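Local structure of 177aa long conserved hypothetical protein (ST1454) (Sulfolobus tokodaii, 1WOZ) at residues L28-E33 against E125-K130; E48-D53 against F154-V159; F62-D67 against K75-K80. The protein is probably a PduO-type corrinoid adenosyltransferase, expected to bind ATP and move its adenosyl group onto the cobalt of cob(I)alamin. One frame throughout, in Å; residues are numbered along the deposited sequence.

Contact 1 (L28-E33 against E125-K130); sequences LGDLDE and ERNAVK
Along 28-33 the residue that reaches 125-130 is D30, and its single partner across the contact is N127. The CA atoms of this pair lie 8.2 Å apart, and only 72 Å² is buried between the segments, so one polar bridge carries the contact. N127 ND2 donates to D30 OD2 at 2.9 Å with an N-H...O angle of 160°, a fairly straight bond. The donor comes from above the carboxylate, 53° out of its plane, whereas the acceptor lies close to the plane of the amide. The two side chains are set roughly perpendicular, and N127 CB also approaches D30 OD2, at 3.5 Å. D30 CG stands anti to the carbonyl carbon (chi1 -69°), which sends the carboxylate across to the other helix. OD2 is gripped a second time by the hydroxyl of Y131, one turn beyond N127, while OD1 has a long, weak ion pair with R126 of the third subunit. An alanine here is likely to leave N127 ND2 and Y131 OH without their shared acceptor and the amide freer to turn. Farther along the segment, D32 turns to the third subunit, forming a salt bridge with its R118, and touches the bound polyether; E33 is paired with R123 of its own chain and R123 of the third subunit. This polar link between helices 23-44 and 109-134 beside a subunit interface fits the trimeric helical-bundle architecture of PduO-type adenosyltransferases.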
loop_
_atom_site.group_PDB
_atom_site.type_symbol
_atom_site.label_atom_id
_atom_site.label_comp_id
_atom_site.label_asym_id
_atom_site.label_seq_id
_atom_site.Cartn_x
_atom_site.Cartn_y
_atom_site.Cartn_z
ATOM N N LEU A 28 9.283 -11.854 -5.757
ATOM C CA LEU A 28 8.872 -12.507 -4.515
ATOM C C LEU A 28 8.419 -11.449 -3.495
ATOM O O LEU A 28 7.474 -11.678 -2.745
ATOM C CB LEU A 28 10.023 -13.338 -3.931
ATOM C CG LEU A 28 10.471 -14.531 -4.790
ATOM C CD1 LEU A 28 11.721 -15.181 -4.145
ATOM C CD2 LEU A 28 9.329 -15.558 -4.881
ATOM N N GLY A 29 9.092 -10.304 -3.467
ATOM C CA GLY A 29 8.693 -9.245 -2.542
ATOM C C GLY A 29 7.303 -8.719 -2.894
ATOM O O GLY A 29 6.470 -8.468 -1.998
ATOM N N ASP A 30 7.036 -8.539 -4.188
ATOM C CA ASP A 30 5.713 -8.055 -4.619
ATOM C C ASP A 30 4.618 -9.072 -4.267
ATOM O O ASP A 30 3.523 -8.696 -3.844
ATOM C CB ASP A 30 5.691 -7.782 -6.132
ATOM C CG ASP A 30 6.540 -6.594 -6.515
ATOM O OD1 ASP A 30 6.901 -5.798 -5.624
ATOM O OD2 ASP A 30 6.847 -6.446 -7.712
ATOM N N LEU A 31 4.925 -10.360 -4.420
ATOM C CA LEU A 31 3.962 -11.403 -4.091
ATOM C C LEU A 31 3.630 -11.350 -2.608
ATOM O O LEU A 31 2.479 -11.509 -2.217
ATOM C CB LEU A 31 4.515 -12.789 -4.460
ATOM C CG LEU A 31 4.526 -12.969 -5.978
ATOM C CD1 LEU A 31 5.345 -14.196 -6.335
ATOM C CD2 LEU A 31 3.089 -13.094 -6.510
ATOM N N ASP A 32 4.648 -11.136 -1.779
ATOM C CA ASP A 32 4.436 -11.046 -0.329
ATOM C C ASP A 32 3.564 -9.815 0.019
ATOM O O ASP A 32 2.658 -9.894 0.858
ATOM C CB ASP A 32 5.798 -10.977 0.387
ATOM C CG ASP A 32 5.668 -10.790 1.899
ATOM O OD1 ASP A 32 4.814 -11.439 2.529
ATOM O OD2 ASP A 32 6.441 -9.995 2.464
ATOM N N GLU A 33 3.841 -8.680 -0.618
ATOM C CA GLU A 33 3.045 -7.485 -0.349
ATOM C C GLU A 33 1.585 -7.773 -0.718
ATOM O O GLU A 33 0.664 -7.478 0.042
ATOM C CB GLU A 33 3.595 -6.277 -1.133
ATOM C CG GLU A 33 2.824 -4.988 -0.799
ATOM C CD GLU A 33 3.364 -3.729 -1.481
ATOM O OE1 GLU A 33 4.417 -3.788 -2.138
ATOM O OE2 GLU A 33 2.728 -2.660 -1.338
ATOM N N GLU A 125 0.965 -7.621 -11.199
ATOM C CA GLU A 125 0.811 -8.130 -12.576
ATOM C C GLU A 125 1.690 -7.334 -13.557
ATOM O O GLU A 125 2.413 -7.928 -14.376
ATOM C CB GLU A 125 -0.654 -8.053 -13.030
ATOM C CG GLU A 125 -0.837 -8.541 -14.482
ATOM C CD GLU A 125 -2.236 -8.329 -15.029
ATOM O OE1 GLU A 125 -3.110 -7.792 -14.305
ATOM O OE2 GLU A 125 -2.464 -8.710 -16.200
ATOM N N ARG A 126 1.635 -5.999 -13.483
ATOM C CA ARG A 126 2.472 -5.162 -14.353
ATOM C C ARG A 126 3.955 -5.416 -14.096
ATOM O O ARG A 126 4.738 -5.538 -15.039
ATOM C CB ARG A 126 2.193 -3.662 -14.156
ATOM C CG ARG A 126 0.824 -3.163 -14.655
ATOM C CD ARG A 126 0.804 -1.625 -14.637
ATOM N NE ARG A 126 1.212 -1.055 -13.346
ATOM C CZ ARG A 126 0.434 -0.983 -12.255
ATOM N NH1 ARG A 126 -0.811 -1.441 -12.271
ATOM N NH2 ARG A 126 0.901 -0.432 -11.142
ATOM N N ASN A 127 4.362 -5.463 -12.831
ATOM C CA ASN A 127 5.766 -5.740 -12.521
ATOM C C ASN A 127 6.185 -7.117 -13.069
ATOM O O ASN A 127 7.291 -7.276 -13.589
ATOM C CB ASN A 127 6.013 -5.681 -11.006
ATOM C CG ASN A 127 5.811 -4.286 -10.435
ATOM O OD1 ASN A 127 5.643 -3.319 -11.180
ATOM N ND2 ASN A 127 5.832 -4.176 -9.110
ATOM N N ALA A 128 5.301 -8.109 -12.961
ATOM C CA ALA A 128 5.609 -9.445 -13.466
ATOM C C ALA A 128 5.965 -9.404 -14.950
ATOM O O ALA A 128 6.903 -10.080 -15.389
ATOM C CB ALA A 128 4.431 -10.392 -13.231
ATOM N N VAL A 129 5.220 -8.624 -15.728
ATOM C CA VAL A 129 5.509 -8.488 -17.151
ATOM C C VAL A 129 6.920 -7.918 -17.315
ATOM O O VAL A 129 7.692 -8.366 -18.162
ATOM C CB VAL A 129 4.489 -7.559 -17.844
ATOM C CG1 VAL A 129 4.906 -7.315 -19.293
ATOM C CG2 VAL A 129 3.111 -8.202 -17.810
ATOM N N LYS A 130 7.271 -6.942 -16.489
ATOM C CA LYS A 130 8.603 -6.355 -16.546
ATOM C C LYS A 130 9.680 -7.360 -16.104
ATOM O O LYS A 130 10.755 -7.436 -16.712
ATOM C CB LYS A 130 8.663 -5.112 -15.656
ATOM C CG LYS A 130 10.033 -4.473 -15.522
ATOM C CD LYS A 130 10.003 -3.307 -14.537
ATOM C CE LYS A 130 9.548 -3.743 -13.141
ATOM N NZ LYS A 130 9.487 -2.602 -12.168
#

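Contact 2 (E48-D53 against F154-V159); sequences EDMKKD and FAMALV
Two selenomethionines lying alongside each other, M50 and M156, make this a buried apolar helix-helix contact, joining the first turns of helix 48-69 to the later part of helix 140-163. The short axes run nearly antiparallel, at 164° and 11.7 Å apart, a wide separation that the two long side chains span. M50 and M156 point opposite ways, each extended beyond CG; M50 ends at the carbonyl of M156, while M156 ends against the side chain of D53. M50 SE lies 4.0 Å from M156 CB, and the methyl beyond it, M50 CE, reaches M156 O at 3.4 Å. That same methyl rests against V159 CG1 at 3.6 Å; V159 has CG1 anti to its own nitrogen (chi1 170°), which places this branch beside it. In return M156 CE presses on D53 CB, also at 3.4 Å, touching the aliphatic root of the aspartate. Y92 of helix 79-96 packs on both selenomethionines. The D53 carboxylate looks elsewhere for partners: OD2 takes a salt bridge from R88 and a hydrogen bond with Y92. Cohesion between these segments therefore rests on shape and dispersion, while the buried charge beside them is answered by a third helix.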
loop_
_atom_site.group_PDB
_atom_site.type_symbol
_atom_site.label_atom_id
_atom_site.label_comp_id
_atom_site.label_asym_id
_atom_site.label_seq_id
_atom_site.Cartn_x
_atom_site.Cartn_y
_atom_site.Cartn_z
ATOM N N GLU A 48 -17.932 -16.084 5.125
ATOM C CA GLU A 48 -17.116 -17.290 5.040
ATOM C C GLU A 48 -16.745 -17.730 3.649
ATOM O O GLU A 48 -15.666 -18.304 3.463
ATOM C CB GLU A 48 -17.804 -18.455 5.764
ATOM C CG GLU A 48 -17.979 -18.249 7.245
ATOM C CD GLU A 48 -16.675 -18.112 7.984
ATOM O OE1 GLU A 48 -15.685 -18.824 7.657
ATOM O OE2 GLU A 48 -16.645 -17.290 8.912
ATOM N N ASP A 49 -17.611 -17.481 2.666
ATOM C CA ASP A 49 -17.275 -17.887 1.318
ATOM C C ASP A 49 -16.086 -17.127 0.787
ATOM O O ASP A 49 -15.205 -17.718 0.147
ATOM C CB ASP A 49 -18.474 -17.773 0.347
ATOM C CG ASP A 49 -19.142 -16.382 0.326
ATOM O OD1 ASP A 49 -18.831 -15.488 1.154
ATOM O OD2 ASP A 49 -20.020 -16.205 -0.543
HETATM N N MSE A 50 -16.047 -15.822 1.050
HETATM C CA MSE A 50 -14.922 -15.018 0.590
HETATM C C MSE A 50 -13.644 -15.334 1.356
HETATM O O MSE A 50 -12.564 -15.357 0.774
HETATM C CB MSE A 50 -15.224 -13.524 0.722
HETATM C CG MSE A 50 -16.161 -13.015 -0.340
HETATM SE SE MSE A 50 -16.293 -11.070 -0.246
HETATM C CE MSE A 50 -18.108 -10.883 -0.958
ATOM N N LYS A 51 -13.759 -15.548 2.662
ATOM C CA LYS A 51 -12.584 -15.874 3.464
ATOM C C LYS A 51 -11.960 -17.162 2.925
ATOM O O LYS A 51 -10.746 -17.238 2.750
ATOM C CB LYS A 51 -12.950 -16.090 4.938
ATOM C CG LYS A 51 -13.388 -14.855 5.728
ATOM C CD LYS A 51 -13.678 -15.283 7.190
ATOM C CE LYS A 51 -14.077 -14.129 8.117
ATOM N NZ LYS A 51 -12.947 -13.173 8.434
ATOM N N LYS A 52 -12.797 -18.163 2.655
ATOM C CA LYS A 52 -12.307 -19.446 2.130
ATOM C C LYS A 52 -11.572 -19.273 0.800
ATOM O O LYS A 52 -10.460 -19.807 0.612
ATOM C CB LYS A 52 -13.480 -20.428 1.959
ATOM C CG LYS A 52 -13.158 -21.711 1.182
ATOM C CD LYS A 52 -14.443 -22.524 0.952
ATOM C CE LYS A 52 -14.209 -23.786 0.119
ATOM N NZ LYS A 52 -13.380 -24.789 0.848
ATOM N N ASP A 53 -12.174 -18.526 -0.123
ATOM C CA ASP A 53 -11.543 -18.304 -1.421
ATOM C C ASP A 53 -10.210 -17.570 -1.300
ATOM O O ASP A 53 -9.216 -17.957 -1.928
ATOM C CB ASP A 53 -12.473 -17.504 -2.350
ATOM C CG ASP A 53 -13.674 -18.328 -2.823
ATOM O OD1 ASP A 53 -13.570 -19.577 -2.804
ATOM O OD2 ASP A 53 -14.693 -17.730 -3.211
ATOM N N PHE A 154 -12.352 -7.916 -7.824
ATOM C CA PHE A 154 -13.336 -6.927 -8.290
ATOM C C PHE A 154 -14.744 -7.498 -8.081
ATOM O O PHE A 154 -15.607 -6.856 -7.488
ATOM C CB PHE A 154 -13.071 -6.630 -9.776
ATOM C CG PHE A 154 -13.998 -5.602 -10.375
ATOM C CD1 PHE A 154 -15.206 -5.984 -10.942
ATOM C CD2 PHE A 154 -13.662 -4.250 -10.367
ATOM C CE1 PHE A 154 -16.083 -5.029 -11.503
ATOM C CE2 PHE A 154 -14.523 -3.278 -10.920
ATOM C CZ PHE A 154 -15.739 -3.674 -11.490
ATOM N N ALA A 155 -14.972 -8.731 -8.528
ATOM C CA ALA A 155 -16.295 -9.335 -8.360
ATOM C C ALA A 155 -16.662 -9.472 -6.900
ATOM O O ALA A 155 -17.828 -9.294 -6.518
ATOM C CB ALA A 155 -16.343 -10.713 -9.062
HETATM N N MSE A 156 -15.668 -9.766 -6.058
HETATM C CA MSE A 156 -15.957 -9.896 -4.644
HETATM C C MSE A 156 -16.330 -8.546 -4.048
HETATM O O MSE A 156 -17.180 -8.479 -3.175
HETATM C CB MSE A 156 -14.752 -10.464 -3.879
HETATM C CG MSE A 156 -14.426 -11.905 -4.184
HETATM SE SE MSE A 156 -12.866 -12.339 -3.062
HETATM C CE MSE A 156 -12.863 -14.282 -3.202
ATOM N N ALA A 157 -15.689 -7.476 -4.507
ATOM C CA ALA A 157 -15.994 -6.143 -3.988
ATOM C C ALA A 157 -17.438 -5.743 -4.341
ATOM O O ALA A 157 -18.112 -5.079 -3.549
ATOM C CB ALA A 157 -14.989 -5.106 -4.547
ATOM N N LEU A 158 -17.911 -6.151 -5.520
ATOM C CA LEU A 158 -19.299 -5.863 -5.920
ATOM C C LEU A 158 -20.271 -6.570 -4.968
ATOM O O LEU A 158 -21.275 -5.985 -4.530
ATOM C CB LEU A 158 -19.580 -6.377 -7.343
ATOM C CG LEU A 158 -18.705 -5.839 -8.477
ATOM C CD1 LEU A 158 -19.133 -6.489 -9.793
ATOM C CD2 LEU A 158 -18.820 -4.302 -8.542
ATOM N N VAL A 159 -19.986 -7.838 -4.671
ATOM C CA VAL A 159 -20.839 -8.602 -3.782
ATOM C C VAL A 159 -20.769 -8.047 -2.359
ATOM O O VAL A 159 -21.802 -7.989 -1.655
ATOM C CB VAL A 159 -20.481 -10.119 -3.809
ATOM C CG1 VAL A 159 -21.229 -10.853 -2.687
ATOM C CG2 VAL A 159 -20.891 -10.723 -5.183
#

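Contact 3 (F62-D67 against K75-K80); sequences FEIGED and KKIDEK
D67 holds CG anti to its backbone nitrogen (chi1 -177°), which swings OD2 out to the amide of I77, and K75 bends at chi2 (-75°), which turns its chain back along the helix toward E63. I77 N donates to D67 OD2 at 2.9 Å and 170°, a nearly straight bond that arrives close to the C-O axis. The amide of N139 also binds OD2, while OD1 is taken by S72, and these bonds together fix the rotation of the carboxylate. D67 CA also makes a CA-H...O contact with K75 O, at 3.4 Å. One turn back toward the helix N-terminus, K75 NZ forms a salt bridge with E63 OE1 at 3.1 Å, meeting the carboxylate from above its plane. The aliphatic part of K75 passes E66, with CG 3.7 Å from E66 OE1. Both glutamates have further partners: E63 OE2 is hydrogen-bonded to Y81, E66 OE2 is salt-bridged to K74, and E66 OE1 is hydrogen-bonded to Y171 OH of the third subunit. On the inner side, I77 lies athwart I64, CD1 to I64 CG1 at 3.8 Å. The returning leg of the loop between helices 48-69 and 79-96 is thus held by the hydrogen bond from I77 N to the D67 carboxylate and by a buried isoleucine pair, and the lysine-glutamate bridge, in a partly exposed position, probably adds a more solvent-tempered attraction.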
loop_
_atom_site.group_PDB
_atom_site.type_symbol
_atom_site.label_atom_id
_atom_site.label_comp_id
_atom_site.label_asym_id
_atom_site.label_seq_id
_atom_site.Cartn_x
_atom_site.Cartn_y
_atom_site.Cartn_z
ATOM N N PHE A 62 2.002 -18.638 -2.420
ATOM C CA PHE A 62 3.252 -19.273 -1.967
ATOM C C PHE A 62 3.674 -20.297 -3.025
ATOM O O PHE A 62 4.857 -20.463 -3.301
ATOM C CB PHE A 62 3.081 -19.969 -0.609
ATOM C CG PHE A 62 3.320 -19.059 0.564
ATOM C CD1 PHE A 62 2.284 -18.326 1.123
ATOM C CD2 PHE A 62 4.610 -18.901 1.082
ATOM C CE1 PHE A 62 2.524 -17.439 2.185
ATOM C CE2 PHE A 62 4.848 -18.016 2.142
ATOM C CZ PHE A 62 3.792 -17.287 2.687
ATOM N N GLU A 63 2.710 -20.992 -3.628
ATOM C CA GLU A 63 3.074 -21.948 -4.672
ATOM C C GLU A 63 3.681 -21.229 -5.878
ATOM O O GLU A 63 4.631 -21.727 -6.515
ATOM C CB GLU A 63 1.851 -22.771 -5.083
ATOM C CG GLU A 63 1.378 -23.677 -3.954
ATOM C CD GLU A 63 0.270 -24.637 -4.362
ATOM O OE1 GLU A 63 0.171 -25.703 -3.731
ATOM O OE2 GLU A 63 -0.512 -24.331 -5.283
ATOM N N ILE A 64 3.148 -20.050 -6.189
ATOM C CA ILE A 64 3.676 -19.257 -7.295
ATOM C C ILE A 64 5.112 -18.873 -6.967
ATOM O O ILE A 64 5.995 -18.912 -7.833
ATOM C CB ILE A 64 2.812 -17.961 -7.527
ATOM C CG1 ILE A 64 1.484 -18.359 -8.158
ATOM C CG2 ILE A 64 3.605 -16.921 -8.323
ATOM C CD1 ILE A 64 0.524 -17.203 -8.403
ATOM N N GLY A 65 5.356 -18.488 -5.717
ATOM C CA GLY A 65 6.717 -18.140 -5.332
ATOM C C GLY A 65 7.678 -19.321 -5.477
ATOM O O GLY A 65 8.837 -19.146 -5.864
ATOM N N GLU A 66 7.209 -20.528 -5.182
ATOM C CA GLU A 66 8.072 -21.701 -5.311
ATOM C C GLU A 66 8.296 -22.037 -6.778
ATOM O O GLU A 66 9.389 -22.462 -7.164
ATOM C CB GLU A 66 7.468 -22.900 -4.565
ATOM C CG GLU A 66 7.377 -22.645 -3.073
ATOM C CD GLU A 66 7.384 -23.908 -2.220
ATOM O OE1 GLU A 66 6.516 -24.791 -2.404
ATOM O OE2 GLU A 66 8.271 -23.987 -1.345
ATOM N N ASP A 67 7.266 -21.847 -7.595
ATOM C CA ASP A 67 7.384 -22.077 -9.034
ATOM C C ASP A 67 8.522 -21.159 -9.504
ATOM O O ASP A 67 9.520 -21.622 -10.062
ATOM C CB ASP A 67 6.055 -21.712 -9.735
ATOM C CG ASP A 67 6.072 -21.982 -11.232
ATOM O OD1 ASP A 67 7.141 -21.886 -11.870
ATOM O OD2 ASP A 67 4.996 -22.269 -11.782
ATOM N N LYS A 75 6.919 -26.625 -7.958
ATOM C CA LYS A 75 5.503 -26.325 -8.137
ATOM C C LYS A 75 5.410 -25.770 -9.550
ATOM O O LYS A 75 6.344 -25.116 -10.026
ATOM C CB LYS A 75 5.029 -25.254 -7.146
ATOM C CG LYS A 75 5.009 -25.663 -5.673
ATOM C CD LYS A 75 3.842 -26.585 -5.357
ATOM C CE LYS A 75 3.817 -26.917 -3.882
ATOM N NZ LYS A 75 2.572 -27.638 -3.525
ATOM N N LYS A 76 4.299 -26.047 -10.228
ATOM C CA LYS A 76 4.100 -25.526 -11.571
ATOM C C LYS A 76 2.662 -25.069 -11.751
ATOM O O LYS A 76 1.733 -25.867 -11.797
ATOM C CB LYS A 76 4.435 -26.570 -12.630
ATOM C CG LYS A 76 4.400 -26.001 -14.041
ATOM C CD LYS A 76 4.734 -27.065 -15.065
ATOM C CE LYS A 76 4.758 -26.504 -16.476
ATOM N NZ LYS A 76 4.931 -27.609 -17.469
ATOM N N ILE A 77 2.489 -23.763 -11.836
ATOM C CA ILE A 77 1.171 -23.185 -12.016
ATOM C C ILE A 77 0.670 -23.575 -13.399
ATOM O O ILE A 77 1.384 -23.410 -14.389
ATOM C CB ILE A 77 1.248 -21.648 -11.884
ATOM C CG1 ILE A 77 1.883 -21.291 -10.531
ATOM C CG2 ILE A 77 -0.132 -21.023 -12.035
ATOM C CD1 ILE A 77 1.197 -21.944 -9.311
ATOM N N ASP A 78 -0.548 -24.110 -13.459
ATOM C CA ASP A 78 -1.147 -24.512 -14.727
ATOM C C ASP A 78 -2.591 -24.002 -14.864
ATOM O O ASP A 78 -3.109 -23.310 -13.977
ATOM C CB ASP A 78 -1.098 -26.037 -14.865
ATOM C CG ASP A 78 -1.838 -26.757 -13.753
ATOM O OD1 ASP A 78 -1.589 -27.962 -13.574
ATOM O OD2 ASP A 78 -2.676 -26.141 -13.061
ATOM N N GLU A 79 -3.239 -24.361 -15.966
ATOM C CA GLU A 79 -4.602 -23.917 -16.232
ATOM C C GLU A 79 -5.640 -24.170 -15.149
ATOM O O GLU A 79 -6.562 -23.380 -15.014
ATOM C CB GLU A 79 -5.108 -24.503 -17.557
ATOM C CG GLU A 79 -4.387 -23.949 -18.781
ATOM C CD GLU A 79 -4.836 -24.606 -20.081
ATOM O OE1 GLU A 79 -5.968 -24.323 -20.543
ATOM O OE2 GLU A 79 -4.050 -25.414 -20.634
ATOM N N LYS A 80 -5.508 -25.249 -14.377
ATOM C CA LYS A 80 -6.500 -25.532 -13.338
ATOM C C LYS A 80 -6.549 -24.473 -12.245
ATOM O O LYS A 80 -7.608 -24.243 -11.649
ATOM C CB LYS A 80 -6.261 -26.901 -12.707
ATOM C CG LYS A 80 -6.436 -28.065 -13.678
ATOM C CD LYS A 80 -6.494 -29.403 -12.945
ATOM C CE LYS A 80 -7.717 -29.473 -12.018
ATOM N NZ LYS A 80 -7.783 -30.740 -11.232
#

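Overall arrangement
Contact 2 belongs to the core, with all its touching residues buried and no other subunit on its segments, and its chemistry is accordingly apolar. Contacts 1 and 3 are only partly buried, both border the third subunit, and contact 1 the second as well, and both depend on carboxylates. Contacts 2 and 3 share helix 48-69 but lie near its two ends, their centres 22 Å apart. Contact 1 sits across the chain's centre from contact 2, yet beside contact 3: L31 CD1 packs 3.8 Å from I64 CG2. Polar chemistry thus grows toward the subunit interfaces, alone in contact 1 and mixed with apolar packing in contact 3.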